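Local coordinates for protein Dot/Icm T4SS effector (Legionella pneumophila subsp. pneumophila, PDB 4HFV) that is a putative effector of the Dot/Icm type IV secretion system, of unknown molecular function, possibly linked to metaeffector activity inside the host cell, at residues N78-A81 and Y82-R85; D86-A89 and A90-Y94; E121-A124 and D125-S128; H173-R176 and H177-I180; I179-A182 and A183-L186. One frame throughout, in Å; residues are numbered along the deposited sequence.

Contact 1: N78-A81 and Y82-R85; sequences NALA and YYIR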
loop_
_atom_site.group_PDB
_atom_site.type_symbol
_atom_site.label_atom_id
_atom_site.label_comp_id
_atom_site.label_asym_id
_atom_site.label_seq_id
_atom_site.Cartn_x
_atom_site.Cartn_y
_atom_site.Cartn_z
ATOM N N ASN A 78 -19.664 0.204 5.332
ATOM C CA ASN A 78 -19.226 -0.322 6.621
ATOM C C ASN A 78 -17.901 0.298 7.036
ATOM O O ASN A 78 -17.737 0.719 8.175
ATOM C CB ASN A 78 -19.059 -1.845 6.577
ATOM C CG ASN A 78 -20.378 -2.598 6.730
ATOM O OD1 ASN A 78 -20.661 -3.146 7.787
ATOM N ND2 ASN A 78 -21.147 -2.683 5.668
ATOM N N ALA A 79 -16.937 0.319 6.108
ATOM C CA ALA A 79 -15.643 0.912 6.387
ATOM C C ALA A 79 -15.770 2.366 6.868
ATOM O O ALA A 79 -15.142 2.759 7.840
ATOM C CB ALA A 79 -14.676 0.834 5.133
ATOM N N LEU A 80 -16.526 3.190 6.163
ATOM C CA LEU A 80 -16.645 4.580 6.583
ATOM C C LEU A 80 -17.322 4.708 7.950
ATOM O O LEU A 80 -16.931 5.560 8.745
ATOM C CB LEU A 80 -17.464 5.373 5.581
ATOM C CG LEU A 80 -17.632 6.853 5.877
ATOM C CD1 LEU A 80 -16.291 7.549 6.007
ATOM C CD2 LEU A 80 -18.457 7.441 4.746
ATOM N N ALA A 81 -18.350 3.898 8.208
ATOM C CA ALA A 81 -19.027 3.995 9.497
ATOM C C ALA A 81 -18.036 3.605 10.573
ATOM O O ALA A 81 -17.935 4.285 11.597
ATOM C CB ALA A 81 -20.278 3.103 9.572
ATOM N N TYR A 82 -17.309 2.509 10.335
ATOM C CA TYR A 82 -16.325 2.050 11.310
ATOM C C TYR A 82 -15.265 3.108 11.550
ATOM O O TYR A 82 -14.928 3.394 12.682
ATOM C CB TYR A 82 -15.669 0.747 10.858
ATOM C CG TYR A 82 -14.860 0.130 11.967
ATOM C CD1 TYR A 82 -13.552 0.517 12.161
ATOM C CD2 TYR A 82 -15.428 -0.788 12.868
ATOM C CE1 TYR A 82 -12.791 -0.021 13.176
ATOM C CE2 TYR A 82 -14.682 -1.324 13.896
ATOM C CZ TYR A 82 -13.359 -0.928 14.040
ATOM O OH TYR A 82 -12.558 -1.431 15.031
ATOM N N TYR A 83 -14.764 3.705 10.471
ATOM C CA TYR A 83 -13.752 4.763 10.561
ATOM C C TYR A 83 -14.244 5.984 11.348
ATOM O O TYR A 83 -13.548 6.534 12.208
ATOM C CB TYR A 83 -13.326 5.145 9.122
ATOM C CG TYR A 83 -12.206 6.170 8.994
ATOM C CD1 TYR A 83 -10.998 6.024 9.658
ATOM C CD2 TYR A 83 -12.355 7.268 8.147
ATOM C CE1 TYR A 83 -9.978 6.964 9.479
ATOM C CE2 TYR A 83 -11.374 8.201 7.979
ATOM C CZ TYR A 83 -10.194 8.064 8.638
ATOM O OH TYR A 83 -9.241 9.042 8.452
ATOM N N ILE A 84 -15.442 6.449 11.038
ATOM C CA ILE A 84 -15.943 7.612 11.756
ATOM C C ILE A 84 -16.189 7.274 13.212
ATOM O O ILE A 84 -15.899 8.082 14.091
ATOM C CB ILE A 84 -17.220 8.179 11.122
ATOM C CG1 ILE A 84 -16.831 8.966 9.863
ATOM C CG2 ILE A 84 -17.941 9.069 12.138
ATOM C CD1 ILE A 84 -17.972 9.211 8.948
ATOM N N ARG A 85 -16.716 6.076 13.487
ATOM C CA ARG A 85 -16.833 5.597 14.881
ATOM C C ARG A 85 -15.474 5.678 15.613
ATOM O O ARG A 85 -15.367 6.178 16.735
ATOM C CB ARG A 85 -17.337 4.141 14.896
ATOM C CG ARG A 85 -17.516 3.493 16.288
ATOM C CD ARG A 85 -18.252 2.155 16.184
ATOM N NE ARG A 85 -18.364 1.427 17.457
ATOM C CZ ARG A 85 -17.403 0.668 17.974
ATOM N NH1 ARG A 85 -16.269 0.540 17.330
ATOM N NH2 ARG A 85 -17.583 -0.001 19.113
#

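Contact 2: D86-A89 and A90-Y94; sequences DQIA and ATYKY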
loop_
_atom_site.group_PDB
_atom_site.type_symbol
_atom_site.label_atom_id
_atom_site.label_comp_id
_atom_site.label_asym_id
_atom_site.label_seq_id
_atom_site.Cartn_x
_atom_site.Cartn_y
_atom_site.Cartn_z
ATOM N N ASP A 86 -14.410 5.196 14.976
ATOM C CA ASP A 86 -13.105 5.222 15.609
ATOM C C ASP A 86 -12.605 6.664 15.851
ATOM O O ASP A 86 -11.980 6.988 16.871
ATOM C CB ASP A 86 -12.125 4.476 14.715
ATOM C CG ASP A 86 -10.793 4.240 15.397
ATOM O OD1 ASP A 86 -10.781 3.509 16.385
ATOM O OD2 ASP A 86 -9.768 4.784 14.933
ATOM N N GLN A 87 -12.914 7.526 14.909
ATOM C CA GLN A 87 -12.569 8.938 15.010
ATOM C C GLN A 87 -13.224 9.596 16.227
ATOM O O GLN A 87 -12.612 10.402 16.935
ATOM C CB GLN A 87 -12.922 9.646 13.723
ATOM C CG GLN A 87 -11.891 9.329 12.619
ATOM C CD GLN A 87 -12.099 10.053 11.315
ATOM O OE1 GLN A 87 -13.192 10.099 10.777
ATOM N NE2 GLN A 87 -10.996 10.594 10.760
ATOM N N ILE A 88 -14.459 9.216 16.498
ATOM C CA ILE A 88 -15.159 9.705 17.683
ATOM C C ILE A 88 -14.562 9.112 18.956
ATOM O O ILE A 88 -14.365 9.820 19.933
ATOM C CB ILE A 88 -16.653 9.415 17.591
ATOM C CG1 ILE A 88 -17.240 10.140 16.379
ATOM C CG2 ILE A 88 -17.379 9.880 18.854
ATOM C CD1 ILE A 88 -18.741 9.821 16.121
ATOM N N ALA A 89 -14.270 7.819 18.946
ATOM C CA ALA A 89 -13.632 7.208 20.097
ATOM C C ALA A 89 -12.311 7.920 20.455
ATOM O O ALA A 89 -11.979 8.101 21.655
ATOM C CB ALA A 89 -13.437 5.692 19.867
ATOM N N ALA A 90 -11.560 8.361 19.438
ATOM C CA ALA A 90 -10.281 8.996 19.699
ATOM C C ALA A 90 -10.458 10.341 20.399
ATOM O O ALA A 90 -9.512 10.845 21.000
ATOM C CB ALA A 90 -9.461 9.181 18.389
ATOM N N THR A 91 -11.645 10.942 20.304
ATOM C CA THR A 91 -11.865 12.235 20.966
ATOM C C THR A 91 -12.198 12.057 22.471
ATOM O O THR A 91 -12.346 13.035 23.159
ATOM C CB THR A 91 -13.023 13.061 20.340
ATOM O OG1 THR A 91 -14.286 12.398 20.524
ATOM C CG2 THR A 91 -12.795 13.360 18.838
ATOM N N TYR A 92 -12.354 10.819 22.953
ATOM C CA TYR A 92 -12.600 10.545 24.375
ATOM C C TYR A 92 -11.281 10.072 24.993
ATOM O O TYR A 92 -10.726 9.069 24.567
ATOM C CB TYR A 92 -13.697 9.484 24.555
ATOM C CG TYR A 92 -15.089 10.087 24.375
ATOM C CD1 TYR A 92 -15.641 10.210 23.112
ATOM C CD2 TYR A 92 -15.808 10.551 25.459
ATOM C CE1 TYR A 92 -16.893 10.760 22.931
ATOM C CE2 TYR A 92 -17.052 11.118 25.301
ATOM C CZ TYR A 92 -17.583 11.219 24.030
ATOM O OH TYR A 92 -18.782 11.785 23.827
ATOM N N LYS A 93 -10.781 10.793 25.993
ATOM C CA LYS A 93 -9.441 10.534 26.532
ATOM C C LYS A 93 -9.469 9.784 27.865
ATOM O O LYS A 93 -8.440 9.253 28.321
ATOM C CB LYS A 93 -8.661 11.854 26.679
ATOM C CG LYS A 93 -8.583 12.709 25.403
ATOM C CD LYS A 93 -7.793 12.023 24.298
ATOM C CE LYS A 93 -6.288 12.093 24.555
ATOM N NZ LYS A 93 -5.597 10.837 24.142
ATOM N N TYR A 94 -10.624 9.757 28.522
ATOM C CA TYR A 94 -10.719 8.998 29.783
ATOM C C TYR A 94 -12.084 8.463 30.225
ATOM O O TYR A 94 -12.161 7.813 31.260
ATOM C CB TYR A 94 -10.060 9.753 30.973
ATOM C CG TYR A 94 -9.720 11.222 30.762
ATOM C CD1 TYR A 94 -8.384 11.648 30.684
ATOM C CD2 TYR A 94 -10.722 12.188 30.671
ATOM C CE1 TYR A 94 -8.060 12.998 30.477
ATOM C CE2 TYR A 94 -10.413 13.531 30.466
ATOM C CZ TYR A 94 -9.080 13.933 30.369
ATOM O OH TYR A 94 -8.775 15.267 30.183
#

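Contact 3: E121-A124 and D125-S128; sequences EDLA and DMYS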
loop_
_atom_site.group_PDB
_atom_site.type_symbol
_atom_site.label_atom_id
_atom_site.label_comp_id
_atom_site.label_asym_id
_atom_site.label_seq_id
_atom_site.Cartn_x
_atom_site.Cartn_y
_atom_site.Cartn_z
ATOM N N GLU A 121 -7.115 -8.168 9.187
ATOM C CA GLU A 121 -7.364 -8.477 7.803
ATOM C C GLU A 121 -8.604 -7.690 7.358
ATOM O O GLU A 121 -8.559 -6.925 6.387
ATOM C CB GLU A 121 -7.545 -9.990 7.670
ATOM C CG GLU A 121 -6.401 -10.794 8.327
ATOM C CD GLU A 121 -6.783 -11.467 9.655
ATOM O OE1 GLU A 121 -7.388 -12.569 9.600
ATOM O OE2 GLU A 121 -6.462 -10.911 10.743
ATOM N N ASP A 122 -9.690 -7.844 8.115
ATOM C CA ASP A 122 -10.936 -7.151 7.820
ATOM C C ASP A 122 -10.724 -5.657 7.683
ATOM O O ASP A 122 -11.290 -5.020 6.800
ATOM C CB ASP A 122 -11.935 -7.344 8.958
ATOM C CG ASP A 122 -12.382 -8.789 9.126
ATOM O OD1 ASP A 122 -12.459 -9.531 8.113
ATOM O OD2 ASP A 122 -12.665 -9.184 10.285
ATOM N N LEU A 123 -9.951 -5.088 8.603
ATOM C CA LEU A 123 -9.789 -3.648 8.641
ATOM C C LEU A 123 -8.972 -3.235 7.453
ATOM O O LEU A 123 -9.271 -2.217 6.805
ATOM C CB LEU A 123 -9.055 -3.212 9.897
ATOM C CG LEU A 123 -9.937 -3.212 11.145
ATOM C CD1 LEU A 123 -9.158 -2.804 12.378
ATOM C CD2 LEU A 123 -11.118 -2.280 10.925
ATOM N N ALA A 124 -7.923 -4.009 7.184
ATOM C CA ALA A 124 -7.100 -3.722 6.018
ATOM C C ALA A 124 -7.982 -3.713 4.760
ATOM O O ALA A 124 -7.904 -2.799 3.963
ATOM C CB ALA A 124 -5.947 -4.706 5.862
ATOM N N ASP A 125 -8.808 -4.734 4.586
ATOM C CA ASP A 125 -9.700 -4.788 3.410
ATOM C C ASP A 125 -10.693 -3.600 3.398
ATOM O O ASP A 125 -10.911 -2.954 2.355
ATOM C CB ASP A 125 -10.450 -6.126 3.382
ATOM C CG ASP A 125 -9.517 -7.325 3.228
ATOM O OD1 ASP A 125 -8.360 -7.161 2.775
ATOM O OD2 ASP A 125 -9.942 -8.441 3.578
HETATM N N MSE A 126 -11.306 -3.310 4.552
HETATM C CA MSE A 126 -12.247 -2.209 4.631
HETATM C C MSE A 126 -11.626 -0.858 4.325
HETATM O O MSE A 126 -12.150 -0.102 3.473
HETATM C CB MSE A 126 -12.944 -2.195 6.010
HETATM C CG MSE A 126 -13.731 -3.492 6.237
HETATM SE SE MSE A 126 -14.281 -3.779 8.102
HETATM C CE MSE A 126 -15.377 -2.277 7.950
ATOM N N TYR A 127 -10.552 -0.513 5.033
ATOM C CA TYR A 127 -9.964 0.802 4.847
ATOM C C TYR A 127 -9.351 0.947 3.450
ATOM O O TYR A 127 -9.332 2.047 2.886
ATOM C CB TYR A 127 -8.871 1.103 5.866
ATOM C CG TYR A 127 -9.355 1.272 7.295
ATOM C CD1 TYR A 127 -10.611 1.779 7.581
ATOM C CD2 TYR A 127 -8.521 0.933 8.362
ATOM C CE1 TYR A 127 -11.032 1.927 8.889
ATOM C CE2 TYR A 127 -8.923 1.084 9.663
ATOM C CZ TYR A 127 -10.185 1.590 9.919
ATOM O OH TYR A 127 -10.593 1.756 11.224
ATOM N N SER A 128 -8.839 -0.140 2.905
ATOM C CA SER A 128 -8.325 -0.084 1.552
ATOM C C SER A 128 -9.461 0.252 0.573
ATOM O O SER A 128 -9.323 1.124 -0.303
ATOM C CB SER A 128 -7.611 -1.398 1.204
ATOM O OG SER A 128 -7.118 -1.377 -0.108
#

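Contact 4: H173-R176 and H177-I180; sequences HKLR and HEII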
loop_
_atom_site.group_PDB
_atom_site.type_symbol
_atom_site.label_atom_id
_atom_site.label_comp_id
_atom_site.label_asym_id
_atom_site.label_seq_id
_atom_site.Cartn_x
_atom_site.Cartn_y
_atom_site.Cartn_z
ATOM N N HIS A 173 -1.353 0.518 5.608
ATOM C CA HIS A 173 0.074 0.177 5.559
ATOM C C HIS A 173 0.510 -0.518 6.883
ATOM O O HIS A 173 1.257 -1.512 6.874
ATOM C CB HIS A 173 0.925 1.414 5.348
ATOM C CG HIS A 173 2.388 1.119 5.308
ATOM N ND1 HIS A 173 2.935 0.193 4.451
ATOM C CD2 HIS A 173 3.421 1.628 6.022
ATOM C CE1 HIS A 173 4.241 0.147 4.635
ATOM N NE2 HIS A 173 4.555 0.993 5.600
ATOM N N LYS A 174 0.062 0.032 8.009
ATOM C CA LYS A 174 0.414 -0.473 9.343
ATOM C C LYS A 174 -0.217 -1.853 9.549
ATOM O O LYS A 174 0.448 -2.796 10.007
ATOM C CB LYS A 174 -0.042 0.513 10.426
ATOM C CG LYS A 174 0.292 0.072 11.873
ATOM C CD LYS A 174 0.183 1.237 12.838
ATOM C CE LYS A 174 0.863 0.950 14.183
ATOM N NZ LYS A 174 0.078 -0.011 15.005
ATOM N N LEU A 175 -1.480 -1.990 9.141
ATOM C CA LEU A 175 -2.166 -3.272 9.243
ATOM C C LEU A 175 -1.478 -4.364 8.414
ATOM O O LEU A 175 -1.222 -5.485 8.931
ATOM C CB LEU A 175 -3.667 -3.121 8.904
ATOM C CG LEU A 175 -4.527 -2.358 9.929
ATOM C CD1 LEU A 175 -5.801 -1.926 9.248
ATOM C CD2 LEU A 175 -4.842 -3.214 11.138
ATOM N N ARG A 176 -1.102 -4.051 7.171
ATOM C CA ARG A 176 -0.387 -5.005 6.338
ATOM C C ARG A 176 0.970 -5.363 6.926
ATOM O O ARG A 176 1.365 -6.537 6.902
ATOM C CB ARG A 176 -0.251 -4.492 4.895
ATOM C CG ARG A 176 -1.546 -4.629 4.172
ATOM C CD ARG A 176 -1.541 -4.153 2.764
ATOM N NE ARG A 176 -2.898 -4.222 2.201
ATOM C CZ ARG A 176 -3.262 -3.580 1.088
ATOM N NH1 ARG A 176 -2.371 -2.863 0.422
ATOM N NH2 ARG A 176 -4.502 -3.662 0.630
ATOM N N HIS A 177 1.644 -4.372 7.516
ATOM C CA HIS A 177 2.889 -4.626 8.247
ATOM C C HIS A 177 2.653 -5.659 9.355
ATOM O O HIS A 177 3.398 -6.641 9.492
ATOM C CB HIS A 177 3.434 -3.305 8.794
ATOM C CG HIS A 177 4.761 -3.417 9.474
ATOM N ND1 HIS A 177 5.942 -3.063 8.859
ATOM C CD2 HIS A 177 5.094 -3.825 10.722
ATOM C CE1 HIS A 177 6.949 -3.260 9.694
ATOM N NE2 HIS A 177 6.463 -3.726 10.830
ATOM N N GLU A 178 1.601 -5.444 10.141
ATOM C CA GLU A 178 1.352 -6.302 11.299
ATOM C C GLU A 178 1.002 -7.719 10.890
ATOM O O GLU A 178 1.400 -8.678 11.550
ATOM C CB GLU A 178 0.253 -5.711 12.183
ATOM C CG GLU A 178 0.619 -4.371 12.759
ATOM C CD GLU A 178 -0.513 -3.743 13.558
ATOM O OE1 GLU A 178 -1.583 -4.383 13.685
ATOM O OE2 GLU A 178 -0.325 -2.606 14.061
ATOM N N ILE A 179 0.265 -7.848 9.799
ATOM C CA ILE A 179 -0.101 -9.156 9.256
ATOM C C ILE A 179 1.124 -9.959 8.845
ATOM O O ILE A 179 1.237 -11.175 9.103
ATOM C CB ILE A 179 -1.060 -8.978 8.063
ATOM C CG1 ILE A 179 -2.459 -8.590 8.591
ATOM C CG2 ILE A 179 -1.176 -10.243 7.221
ATOM C CD1 ILE A 179 -3.378 -8.075 7.499
ATOM N N ILE A 180 2.033 -9.272 8.177
ATOM C CA ILE A 180 3.340 -9.876 7.825
ATOM C C ILE A 180 4.097 -10.319 9.058
ATOM O O ILE A 180 4.584 -11.458 9.136
ATOM C CB ILE A 180 4.176 -8.895 6.998
ATOM C CG1 ILE A 180 3.671 -8.886 5.555
ATOM C CG2 ILE A 180 5.667 -9.299 6.965
ATOM C CD1 ILE A 180 4.040 -7.622 4.794
#

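Contact 5: I179-A182 and A183-L186; sequences IIIA and ARDL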
loop_
_atom_site.group_PDB
_atom_site.type_symbol
_atom_site.label_atom_id
_atom_site.label_comp_id
_atom_site.label_asym_id
_atom_site.label_seq_id
_atom_site.Cartn_x
_atom_site.Cartn_y
_atom_site.Cartn_z
ATOM N N ILE A 179 0.265 -7.848 9.799
ATOM C CA ILE A 179 -0.101 -9.156 9.256
ATOM C C ILE A 179 1.124 -9.959 8.845
ATOM O O ILE A 179 1.237 -11.175 9.103
ATOM C CB ILE A 179 -1.060 -8.978 8.063
ATOM C CG1 ILE A 179 -2.459 -8.590 8.591
ATOM C CG2 ILE A 179 -1.176 -10.243 7.221
ATOM C CD1 ILE A 179 -3.378 -8.075 7.499
ATOM N N ILE A 180 2.033 -9.272 8.177
ATOM C CA ILE A 180 3.340 -9.876 7.825
ATOM C C ILE A 180 4.097 -10.319 9.058
ATOM O O ILE A 180 4.584 -11.458 9.136
ATOM C CB ILE A 180 4.176 -8.895 6.998
ATOM C CG1 ILE A 180 3.671 -8.886 5.555
ATOM C CG2 ILE A 180 5.667 -9.299 6.965
ATOM C CD1 ILE A 180 4.040 -7.622 4.794
ATOM N N ILE A 181 4.190 -9.435 10.039
ATOM C CA ILE A 181 4.912 -9.755 11.244
ATOM C C ILE A 181 4.301 -10.970 11.967
ATOM O O ILE A 181 5.011 -11.816 12.522
ATOM C CB ILE A 181 4.972 -8.542 12.203
ATOM C CG1 ILE A 181 5.799 -7.408 11.576
ATOM C CG2 ILE A 181 5.556 -8.978 13.543
ATOM C CD1 ILE A 181 7.258 -7.710 11.397
ATOM N N ALA A 182 2.975 -11.045 11.969
ATOM C CA ALA A 182 2.287 -12.090 12.728
ATOM C C ALA A 182 2.454 -13.435 12.027
ATOM O O ALA A 182 2.622 -14.455 12.681
ATOM C CB ALA A 182 0.829 -11.740 12.901
ATOM N N ALA A 183 2.477 -13.421 10.693
ATOM C CA ALA A 183 2.719 -14.620 9.899
ATOM C C ALA A 183 4.148 -15.152 10.101
ATOM O O ALA A 183 4.366 -16.370 10.183
ATOM C CB ALA A 183 2.454 -14.338 8.421
ATOM N N ARG A 184 5.104 -14.229 10.205
ATOM C CA ARG A 184 6.500 -14.577 10.497
ATOM C C ARG A 184 6.604 -15.283 11.853
ATOM O O ARG A 184 7.230 -16.339 11.960
ATOM C CB ARG A 184 7.389 -13.324 10.492
ATOM C CG ARG A 184 8.915 -13.624 10.510
ATOM C CD ARG A 184 9.744 -12.381 10.811
ATOM N NE ARG A 184 9.430 -11.845 12.136
ATOM C CZ ARG A 184 9.625 -10.578 12.517
ATOM N NH1 ARG A 184 10.140 -9.684 11.666
ATOM N NH2 ARG A 184 9.291 -10.197 13.756
ATOM N N ASP A 185 5.981 -14.713 12.885
ATOM C CA ASP A 185 6.057 -15.313 14.219
ATOM C C ASP A 185 5.405 -16.695 14.225
ATOM O O ASP A 185 5.901 -17.610 14.867
ATOM C CB ASP A 185 5.391 -14.424 15.293
ATOM C CG ASP A 185 6.132 -13.104 15.532
ATOM O OD1 ASP A 185 5.512 -12.177 16.107
ATOM O OD2 ASP A 185 7.318 -12.986 15.153
ATOM N N LEU A 186 4.294 -16.833 13.508
ATOM C CA LEU A 186 3.602 -18.119 13.380
ATOM C C LEU A 186 4.466 -19.157 12.671
ATOM O O LEU A 186 4.456 -20.341 13.054
ATOM C CB LEU A 186 2.268 -17.953 12.634
ATOM C CG LEU A 186 1.309 -19.156 12.579
ATOM C CD1 LEU A 186 0.690 -19.459 13.944
ATOM C CD2 LEU A 186 0.211 -18.924 11.548
#

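Contact 1: N78-A81 and Y82-R85
Leu80 and Ile84 sit one turn apart on helix 70-90 and touch through their branch ends. Ile84 can be followed outward from the backbone. Its CB lies 3.5 Å from Leu80 O, the same oxygen that accepts the hydrogen bond from Ile84 N at 2.9 Å. CG1 continues beside that carbonyl, 3.6 Å from Leu80 O. It runs back toward the preceding turn because it stands anti to the carbonyl carbon (chi1 -77°). The tip, CD1, then reaches Leu80 CD1 at 3.8 Å and also approaches Leu80 CG. The two side chains lie at a slant to each other. Leu80 CD1 also lies at the edge of the Tyr83 ring, 4.5 Å from Tyr83 CD2. Four i to i+4 backbone bonds hold the turn, among them Tyr82 N to Asn78 O. The Tyr83 ring leads away from the turn, and its OH is hydrogen-bonded to Asp164. Leu80 and Ile84 both pack on Leu56 of helix 49-64, while Ala79 and Tyr82 face helix 120-136. The chemistry is that of a buried helix core: the backbone polar groups pair along the helix, and aliphatic branches fill the face turned to helix 49-64.

Contact 2: D86-A89 and A90-Y94
The bonding pattern changes after Ala90: Ala90 N still bonds to Asp86 O in the i to i+4 pattern, but Thr91 N turns to Ile88 O and Tyr92 N to Ala89 O, both i to i+3. Neither of these later donors uses a lone pair, since each stands well above the plane of its carbonyl. Thr91 adds a side-chain bond. Its OG1 lies between the backbone N and the carbonyl carbon (chi1 65°) and donates to Ile88 O at 2.6 Å. This bond lies in the carbonyl plane, on a lone pair. Ile88 O is therefore gripped twice by one residue, through its hydroxyl and, at 3.0 Å, its backbone N. Tyr92 approaches the same oxygen with its ring edge, CD1 lying 3.4 Å from Ile88 O. The ring runs alongside Ile88, pointing the same way, and its CE1 meets Ile88 CG2 at 4.2 Å. A bound citrate, probably from the crystallisation liquor, lies about 4 Å from the Tyr92 side chain. Asp86 points away and forms a salt bridge with Arg171 of helix 161-188. Ile88 packs on helices 49-64 and 101-109, and Tyr92 rests on Pro97, Asn99 and Ser100 of the loop leading to helix 101-109.

Contact 3: E121-A124 and D125-S128
Leu123 and Tyr127 carry the same first torsion, with CG anti to the carbonyl carbon (chi1 -77° and -68°), and this sets their side chains next to each other one turn apart. They point the same way. Leu123 CD2 lies 4.1 Å from Tyr127 CZ and as far from its OH, near the far end of the ring. The base of the ring stays by the backbone, Tyr127 CG being 3.5 Å from Leu123 O. That oxygen accepts Tyr127 N at 2.8 Å in a nearly straight bond (174°). Selenomethionine Met126 passes its CG 2.9 Å from Asp122 O, with SE 3.5 Å from the same oxygen. Leu123 CD2 and Met126 SE come only as near as 4.5 Å. Asp125 sets its carboxylate beside the turn before, with CG 3.3 Å from Glu121 O. Its OD1 forms a salt bridge with Arg145 of the second subunit, whereas Asp122 OD2 accepts a hydrogen bond from Phe4 N. Helix 120-136 thus has two chemistries here. Leu123, Met126 and Tyr127 give an apolar face that packs on helix 70-90, with Leu123 and Tyr127 also meeting helix 161-188. The Asp125 carboxylate joins the subunits by charge, and the basic Arg145 would probably favour its ionised form.

Contact 4: H173-R176 and H177-I180
This is a local contact along helix 161-188, one turn against the next, dominated by the i to i+4 salt bridge of Lys174 and Glu178. Lys174 NZ donates to Glu178 OE2 at 2.8 Å. The amine meets that oxygen nearly end-on, in line with its C-O bond. Lys174 leaves the backbone with CG anti to N (chi1 -180°), stays extended through CE, and folds at its last torsion (chi4 -73°), which turns NZ to the outer end of OE2. The same oxygen also lies beside the lysine chain, with CG 3.5 Å from Glu178 OE2. Glu178 is extended beyond CG, and that carbon passes 3.2 Å from Lys174 O. Lys174 O itself accepts Glu178 N at 2.9 Å, so one residue pair is joined through both backbone and side chains. Farther along, Ile179 lays CG1 3.4 Å from Leu175 O. Ile180 CD1 does much the same over Arg176 O, at 3.6 Å.

His173 and Arg176 belong to a succinate site. A succinate, probably from the crystallisation liquor, is hydrogen-bonded by His173 ND1 and Arg176 NH1. His173 NE2 is hydrogen-bonded to Asp170 of the second subunit, and the His173 rings of the two chains stack. The site thus borders the subunit interface. On the side of its own chain the helix leans on helix 120-136, through Leu175 on Leu123 and Arg176 on Ser128. Ile179 packs on Pro144 and Ile180 on Leu166, both of the second subunit.

Contact 5: I179-A182 and A183-L186
Residues 179-186 form two regular turns near the end of helix 161-188, joined by four i to i+4 backbone bonds. Ala183 N donates to Ile179 O and Arg184 N to Ile180 O, each at 3.0 Å. Asp185 N to Ile181 O and Leu186 N to Ala182 O continue the pattern.

Ile181 is the side chain that meets the next turn most fully. Its CD1 sits over one face of the Arg184 guanidinium, 3.5 Å from NH1 and 3.9 Å from CZ. The other branch, Ile181 CG2, approaches Arg184 NH2 at 3.9 Å. The arginine leaves the backbone with CG anti to N, then kinks at its third torsion (chi3 62°), which lays the flat group alongside the isoleucine. Asp185 also runs beside Ile181, pointing the same way. Its OD1 is 4.1 Å from Ile181 CG2, and its CG is 3.5 Å from Ile181 O. Arg184 NH2 and Asp185 OD2 form a long salt bridge of 3.7 Å between neighbours in sequence.

Outside the two turns, Ile181 packs on Leu166 of the second subunit and Arg184 on Tyr148 of that subunit. Ala182 touches Arg120 of helix 120-136. The contact is an aliphatic side chain lying against a charged flat group. One guanidinium face takes the CD1 methyl in an apolar contact, while NH2 keeps its long salt bridge to Asp185. Charge interaction over that distance is probably modest.

How the contacts relate
Contact 1 is the buried core of the set, close to the centre of the chain, whereas contact 2, on the same helix 70-90, lies at the surface where that helix ends. Contacts 3, 4 and 5 are partly buried and all touch the second subunit. Contact 3 bridges the two groups: Ala79 CB packs on Met126 O at 3.2 Å, and Leu123 CB on Leu175 CD1 at 3.6 Å. Contacts 4 and 5 share Ile179 and Ile180 on helix 161-188. Chemistry follows place. Aliphatic and aromatic groups dominate contact 1, a threonine hydroxyl bonds to a backbone carbonyl in contact 2, and charged side chains take part in contacts 3 to 5.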